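PDB 6UUF: nudix Hydrolase, RenU from Mycolicibacterium smegmatis, which probably hydrolyses nucleoside diphosphate-linked substrates, NADH perhaps among them, as a magnesium-dependent member of the Nudix family. Local coordinates for residues 135-140 and 148-153. The protein carries 3 engineered substitutions. Numbering follows the deposited sequence.
Sequences DQVADL and ASWQRL
Val137 lies against one face of the Trp150 indole, while a water occupies the ring edge in plane with NE1. The methyl CG1 stands 3.4 Å above the ring plane. Its distance to the centroid of the five-membered ring is 3.7 Å, only 23° off the normal, which meets the geometry of a CH-pi contact. CB of Val137 sits above the plane but just outside the rim, 3.4 Å from Trp150 CZ2, and CG2 reaches the same side at 3.7 Å from Trp150 CZ2. With CG of Trp150 anti to the backbone N (chi1 179°), the indole extends from its helix toward the 135-140 turn. Ala138 adds a looser apolar touch, its CB 4.0 Å from Trp150 CD1.

No direct hydrogen bond joins the segments; the polar link runs through the water, which accepts from Trp150 NE1 at 2.8 Å and from the backbone N of Ala138 at 3.0 Å. One oxygen thus satisfies both donors, and the indole N-H is paired although the residue is buried. A leucine in place of Trp150 would probably leave the water without its indole donor and open a gap beneath the Val137 methyls.

The contact ties the turn that follows strand 126-133 to helix 144-158, within the Nudix domain. Phe146, one helical turn before Trp150, meets its ring at about 45° between planes and also touches Val137. That valine further packs on Val39 and Leu41 of strand 37-44 and on Val132 of strand 126-133, so the same side chain bridges helix and sheet.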
ATOM      1  N   ASP A 135      14.497  -1.631   7.084  1.00 39.64           N
ATOM      2  CA  ASP A 135      15.832  -1.201   6.591  1.00 45.21           C
ATOM      3  C   ASP A 135      16.231  -1.822   5.262  1.00 41.49           C
ATOM      4  O   ASP A 135      17.158  -1.324   4.595  1.00 40.12           O
ATOM      5  CB  ASP A 135      16.936  -1.553   7.616  1.00 50.18           C
ATOM      6  CG  ASP A 135      16.879  -0.687   8.877  1.00 61.15           C
ATOM      7  OD1 ASP A 135      16.682   0.544   8.788  1.00 67.43           O
ATOM      8  OD2 ASP A 135      17.054  -1.241   9.982  1.00 73.93           O
ATOM      9  N   GLN A 136      15.595  -2.942   4.900  1.00 37.66           N
ATOM     10  CA  GLN A 136      15.922  -3.645   3.651  1.00 37.67           C
ATOM     11  C   GLN A 136      14.936  -3.425   2.512  1.00 35.02           C
ATOM     12  O   GLN A 136      15.208  -3.858   1.384  1.00 34.21           O
ATOM     13  CB  GLN A 136      16.100  -5.129   3.934  1.00 40.19           C
ATOM     14  CG  GLN A 136      17.241  -5.343   4.922  1.00 43.45           C
ATOM     15  CD  GLN A 136      17.808  -6.718   4.854  1.00 43.10           C
ATOM     16  OE1 GLN A 136      19.008  -6.860   4.592  1.00 43.61           O
ATOM     17  NE2 GLN A 136      16.952  -7.759   5.048  1.00 38.33           N
ATOM     18  N   VAL A 137      13.833  -2.708   2.770  1.00 34.13           N
ATOM     19  CA  VAL A 137      12.838  -2.434   1.724  1.00 32.18           C
ATOM     20  C   VAL A 137      13.462  -1.778   0.486  1.00 31.18           C
ATOM     21  O   VAL A 137      13.213  -2.223  -0.630  1.00 32.03           O
ATOM     22  CB  VAL A 137      11.650  -1.583   2.276  1.00 33.46           C
ATOM     23  CG1 VAL A 137      10.811  -0.971   1.147  1.00 32.65           C
ATOM     24  CG2 VAL A 137      10.788  -2.460   3.185  1.00 33.58           C
ATOM     25  N   ALA A 138      14.276  -0.739   0.684  1.00 31.51           N
ATOM     26  CA  ALA A 138      14.897   0.022  -0.421  1.00 31.41           C
ATOM     27  C   ALA A 138      15.946  -0.739  -1.211  1.00 32.74           C
ATOM     28  O   ALA A 138      16.398  -0.266  -2.254  1.00 35.66           O
ATOM     29  CB  ALA A 138      15.529   1.282   0.127  1.00 35.35           C
ATOM     30  N   ASP A 139      16.375  -1.894  -0.708  1.00 32.34           N
ATOM     31  CA  ASP A 139      17.247  -2.787  -1.490  1.00 32.63           C
ATOM     32  C   ASP A 139      16.533  -3.424  -2.650  1.00 33.90           C
ATOM     33  O   ASP A 139      17.173  -3.785  -3.621  1.00 33.08           O
ATOM     34  CB  ASP A 139      17.824  -3.912  -0.639  1.00 35.17           C
ATOM     35  CG  ASP A 139      18.645  -3.415   0.576  1.00 35.95           C
ATOM     36  OD1 ASP A 139      19.204  -2.287   0.572  1.00 38.59           O
ATOM     37  OD2 ASP A 139      18.701  -4.186   1.551  1.00 34.76           O
ATOM     38  N   LEU A 140      15.207  -3.547  -2.575  1.00 34.95           N
ATOM     39  CA  LEU A 140      14.433  -4.238  -3.603  1.00 34.07           C
ATOM     40  C   LEU A 140      14.132  -3.347  -4.792  1.00 33.86           C
ATOM     41  O   LEU A 140      14.142  -2.138  -4.658  1.00 36.64           O
ATOM     42  CB  LEU A 140      13.116  -4.745  -3.010  1.00 35.82           C
ATOM     43  CG  LEU A 140      13.303  -5.761  -1.878  1.00 36.02           C
ATOM     44  CD1 LEU A 140      11.964  -5.975  -1.211  1.00 40.44           C
ATOM     45  CD2 LEU A 140      13.823  -7.086  -2.387  1.00 38.43           C
ATOM     46  N   ALA A 148       9.496   6.484  -4.720  1.00 43.92           N
ATOM     47  CA  ALA A 148       9.534   7.927  -4.636  1.00 41.81           C
ATOM     48  C   ALA A 148       9.025   8.389  -3.283  1.00 45.35           C
ATOM     49  O   ALA A 148       9.428   9.448  -2.798  1.00 46.19           O
ATOM     50  CB  ALA A 148       8.678   8.514  -5.747  1.00 40.87           C
ATOM     51  N   SER A 149       8.129   7.589  -2.689  1.00 42.28           N
ATOM     52  CA  SER A 149       7.534   7.866  -1.389  1.00 38.45           C
ATOM     53  C   SER A 149       8.190   7.226  -0.210  1.00 35.07           C
ATOM     54  O   SER A 149       7.932   7.641   0.920  1.00 31.97           O
ATOM     55  CB  SER A 149       6.072   7.405  -1.399  1.00 40.25           C
ATOM     56  OG  SER A 149       5.379   8.240  -2.289  1.00 44.74           O
ATOM     57  N   TRP A 150       8.999   6.188  -0.444  1.00 33.69           N
ATOM     58  CA  TRP A 150       9.440   5.338   0.641  1.00 32.79           C
ATOM     59  C   TRP A 150      10.145   6.092   1.757  1.00 32.97           C
ATOM     60  O   TRP A 150       9.836   5.876   2.933  1.00 27.77           O
ATOM     61  CB  TRP A 150      10.284   4.164   0.103  1.00 34.67           C
ATOM     62  CG  TRP A 150      10.808   3.251   1.188  1.00 36.75           C
ATOM     63  CD1 TRP A 150      12.126   2.955   1.462  1.00 33.98           C
ATOM     64  CD2 TRP A 150      10.032   2.599   2.180  1.00 35.87           C
ATOM     65  NE1 TRP A 150      12.203   2.123   2.535  1.00 34.63           N
ATOM     66  CE2 TRP A 150      10.929   1.872   2.994  1.00 34.21           C
ATOM     67  CE3 TRP A 150       8.653   2.516   2.436  1.00 37.99           C
ATOM     68  CZ2 TRP A 150      10.499   1.091   4.071  1.00 34.44           C
ATOM     69  CZ3 TRP A 150       8.220   1.735   3.517  1.00 40.29           C
ATOM     70  CH2 TRP A 150       9.148   1.031   4.318  1.00 38.37           C
ATOM     71  N   GLN A 151      11.083   6.983   1.427  1.00 34.41           N
ATOM     72  CA  GLN A 151      11.847   7.647   2.503  1.00 36.59           C
ATOM     73  C   GLN A 151      10.918   8.454   3.374  1.00 34.53           C
ATOM     74  O   GLN A 151      11.026   8.433   4.603  1.00 34.36           O
ATOM     75  CB  GLN A 151      12.982   8.522   1.951  1.00 43.60           C
ATOM     76  CG  GLN A 151      13.648   9.494   2.949  1.00 49.87           C
ATOM     77  CD  GLN A 151      14.225   8.882   4.246  1.00 59.94           C
ATOM     78  OE1 GLN A 151      14.555   7.690   4.325  1.00 67.74           O
ATOM     79  NE2 GLN A 151      14.361   9.733   5.279  1.00 58.84           N
ATOM     80  N   ARG A 152       9.986   9.163   2.727  1.00 38.76           N
ATOM     81  CA  ARG A 152       8.993   9.932   3.443  1.00 39.18           C
ATOM     82  C   ARG A 152       8.133   9.034   4.360  1.00 38.49           C
ATOM     83  O   ARG A 152       7.992   9.341   5.547  1.00 37.52           O
ATOM     84  CB  ARG A 152       8.154  10.741   2.473  1.00 45.79           C
ATOM     85  CG  ARG A 152       7.310  11.827   3.138  1.00 56.67           C
ATOM     86  CD  ARG A 152       8.134  13.016   3.693  1.00 62.16           C
ATOM     87  NE  ARG A 152       7.268  13.895   4.509  1.00 65.09           N
ATOM     88  CZ  ARG A 152       7.305  14.061   5.837  1.00 68.21           C
ATOM     89  NH1 ARG A 152       8.214  13.458   6.617  1.00 69.03           N
ATOM     90  NH2 ARG A 152       6.416  14.875   6.401  1.00 74.47           N
ATOM     91  N   LEU A 153       7.638   7.899   3.845  1.00 34.73           N
ATOM     92  CA  LEU A 153       6.929   6.931   4.701  1.00 34.81           C
ATOM     93  C   LEU A 153       7.742   6.459   5.879  1.00 35.33           C
ATOM     94  O   LEU A 153       7.192   6.250   6.953  1.00 32.48           O
ATOM     95  CB  LEU A 153       6.476   5.693   3.909  1.00 33.92           C
ATOM     96  CG  LEU A 153       5.342   6.027   2.977  1.00 32.86           C
ATOM     97  CD1 LEU A 153       5.157   4.979   1.910  1.00 34.18           C
ATOM     98  CD2 LEU A 153       4.063   6.214   3.775  1.00 37.00           C
TER
HETATM   99  O   HOH W   1      14.492   0.754   3.333  1.00 36.21           O